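SeviL (Septifer virgatus, PDB 6LF2) binds the carbohydrate of asialo-GM1 and GM1b glycolipids as an R-type lectin of trefoil fold. Local coordinates at residues 15-20 with 123-128. Residues are numbered along the deposited sequence; the frame is centred on the assembly and turned at random.
Sequences QNRENG and SEKWIL
Asn16 lies over one face of the Trp126 indole: its ND2 stands 3.3 Å above the ring plane, offset toward the rim, with the amide turned 84° to the ring. Asn16 CB adds an off-centre CH-pi contact, 4.2 Å from the centroid of the six-membered ring, while Gln15 N sits in plane at the ring edge. CG of Asn16 is anti to the backbone N (chi1 -159°), and its amide serves both segments. Asn16 ND2 donates to Ser123 O at 2.8 Å with an N-H...O angle of 167°; the donor lies well above the Ser123 carbonyl plane, although that oxygen is in the plane of the amide. Asn16 OD1 accepts from Glu18 N at 2.8 Å, an Asx turn that starts the bend where the strand ends. Gln15 and Ile127 form an antiparallel hydrogen-bonded pair, with Gln15 N to Ile127 O 2.9 Å and Ile127 N to Gln15 O 2.8 Å; Asn16 and Trp126 form the adjoining non-hydrogen-bonded pair. Arg17 N continues the pairing with a nearly straight bond to Lys125 O (2.9 Å). The Arg17 and Lys125 side chains run side by side, CB to CB 4.0 Å; Glu122, Asp92 and Glu91, all in salt bridges with Lys125 NZ, probably ease the proximity of their like charges. Trp126 NE1 is held by Leu107 O, and Ile34 and Leu114 also pack on the indole. Glu18 forms a salt bridge with Lys38 of the second subunit. The contact joins the end of strand 6-16 to strand 126-130, tying the first and last strands of the trefoil beside strand 106-110.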
loop_
_atom_site.group_PDB
_atom_site.type_symbol
_atom_site.label_atom_id
_atom_site.label_comp_id
_atom_site.label_asym_id
_atom_site.label_seq_id
_atom_site.Cartn_x
_atom_site.Cartn_y
_atom_site.Cartn_z
ATOM N N GLN B 15 1.076 5.895 0.060
ATOM C CA GLN B 15 1.832 5.362 1.182
ATOM C C GLN B 15 3.314 5.695 1.042
ATOM O O GLN B 15 3.865 5.672 -0.062
ATOM C CB GLN B 15 1.622 3.840 1.274
ATOM C CG GLN B 15 2.311 3.180 2.465
ATOM C CD GLN B 15 1.739 1.806 2.763
ATOM O OE1 GLN B 15 0.540 1.663 3.039
ATOM N NE2 GLN B 15 2.599 0.786 2.709
ATOM N N ASN B 16 3.947 6.014 2.168
ATOM C CA ASN B 16 5.331 6.458 2.172
ATOM C C ASN B 16 6.288 5.285 2.322
ATOM O O ASN B 16 6.091 4.414 3.171
ATOM C CB ASN B 16 5.555 7.445 3.319
ATOM C CG ASN B 16 6.776 8.308 3.099
ATOM O OD1 ASN B 16 7.903 7.906 3.404
ATOM N ND2 ASN B 16 6.564 9.500 2.549
ATOM N N ARG B 17 7.354 5.295 1.515
ATOM C CA ARG B 17 8.372 4.249 1.621
ATOM C C ARG B 17 9.070 4.253 2.974
ATOM O O ARG B 17 9.476 3.190 3.470
ATOM C CB ARG B 17 9.412 4.416 0.519
ATOM C CG ARG B 17 10.416 3.257 0.441
ATOM C CD ARG B 17 11.257 3.411 -0.805
ATOM N NE ARG B 17 12.280 2.373 -0.917
ATOM C CZ ARG B 17 13.446 2.410 -0.283
ATOM N NH1 ARG B 17 13.735 3.428 0.518
ATOM N NH2 ARG B 17 14.323 1.427 -0.447
ATOM N N GLU B 18 9.271 5.431 3.576
ATOM C CA GLU B 18 10.182 5.507 4.710
ATOM C C GLU B 18 9.566 5.007 6.013
ATOM O O GLU B 18 10.288 4.451 6.849
ATOM C CB GLU B 18 10.690 6.946 4.854
ATOM C CG GLU B 18 11.764 7.137 5.907
ATOM C CD GLU B 18 13.111 6.541 5.518
ATOM O OE1 GLU B 18 13.270 6.056 4.377
ATOM O OE2 GLU B 18 14.024 6.559 6.370
ATOM N N ASN B 19 8.248 5.169 6.207
ATOM C CA ASN B 19 7.592 4.714 7.422
ATOM C C ASN B 19 6.336 3.881 7.186
ATOM O O ASN B 19 5.675 3.505 8.161
ATOM C CB ASN B 19 7.237 5.915 8.312
ATOM C CG ASN B 19 6.209 6.838 7.678
ATOM O OD1 ASN B 19 5.749 6.612 6.559
ATOM N ND2 ASN B 19 5.842 7.888 8.402
ATOM N N GLY B 20 5.996 3.568 5.939
ATOM C CA GLY B 20 4.779 2.837 5.634
ATOM C C GLY B 20 3.494 3.576 5.928
ATOM O O GLY B 20 2.422 2.960 5.895
ATOM N N SER B 123 12.166 10.736 2.683
ATOM C CA SER B 123 10.766 10.639 3.083
ATOM C C SER B 123 9.798 11.250 2.060
ATOM O O SER B 123 8.616 11.434 2.374
ATOM C CB SER B 123 10.579 11.305 4.440
ATOM O OG SER B 123 11.278 12.531 4.458
ATOM N N GLU B 124 10.264 11.550 0.851
ATOM C CA GLU B 124 9.418 12.032 -0.230
ATOM C C GLU B 124 8.998 10.938 -1.195
ATOM O O GLU B 124 8.414 11.245 -2.245
ATOM C CB GLU B 124 10.145 13.129 -1.018
ATOM C CG GLU B 124 10.440 14.355 -0.184
ATOM C CD GLU B 124 11.489 15.246 -0.803
ATOM O OE1 GLU B 124 12.162 14.809 -1.762
ATOM O OE2 GLU B 124 11.628 16.395 -0.324
ATOM N N LYS B 125 9.320 9.669 -0.900
ATOM C CA LYS B 125 9.065 8.574 -1.832
ATOM C C LYS B 125 7.740 7.914 -1.477
ATOM O O LYS B 125 7.563 7.450 -0.346
ATOM C CB LYS B 125 10.208 7.561 -1.792
ATOM C CG LYS B 125 11.555 8.153 -2.175
ATOM C CD LYS B 125 12.681 7.155 -2.007
ATOM C CE LYS B 125 13.999 7.768 -2.439
ATOM N NZ LYS B 125 15.124 6.776 -2.363
ATOM N N TRP B 126 6.808 7.910 -2.430
ATOM C CA TRP B 126 5.462 7.388 -2.227
ATOM C C TRP B 126 5.142 6.290 -3.228
ATOM O O TRP B 126 5.580 6.321 -4.384
ATOM C CB TRP B 126 4.395 8.480 -2.374
ATOM C CG TRP B 126 4.614 9.681 -1.513
ATOM C CD1 TRP B 126 5.346 10.793 -1.837
ATOM C CD2 TRP B 126 4.080 9.919 -0.204
ATOM N NE1 TRP B 126 5.317 11.690 -0.806
ATOM C CE2 TRP B 126 4.545 11.186 0.209
ATOM C CE3 TRP B 126 3.253 9.184 0.662
ATOM C CZ2 TRP B 126 4.219 11.732 1.450
ATOM C CZ3 TRP B 126 2.933 9.722 1.891
ATOM C CH2 TRP B 126 3.409 10.994 2.274
ATOM N N ILE B 127 4.334 5.336 -2.780
ATOM C CA ILE B 127 3.735 4.351 -3.660
ATOM C C ILE B 127 2.226 4.571 -3.611
ATOM O O ILE B 127 1.634 4.654 -2.528
ATOM C CB ILE B 127 4.150 2.921 -3.263
ATOM C CG1 ILE B 127 3.548 1.890 -4.229
ATOM C CG2 ILE B 127 3.803 2.637 -1.805
ATOM C CD1 ILE B 127 4.278 0.548 -4.202
ATOM N N LEU B 128 1.627 4.753 -4.781
ATOM C CA LEU B 128 0.205 5.035 -4.918
ATOM C C LEU B 128 -0.420 3.773 -5.488
ATOM O O LEU B 128 -0.252 3.478 -6.672
ATOM C CB LEU B 128 -0.039 6.232 -5.834
ATOM C CG LEU B 128 0.539 7.580 -5.399
ATOM C CD1 LEU B 128 1.975 7.731 -5.870
ATOM C CD2 LEU B 128 -0.326 8.692 -5.973
#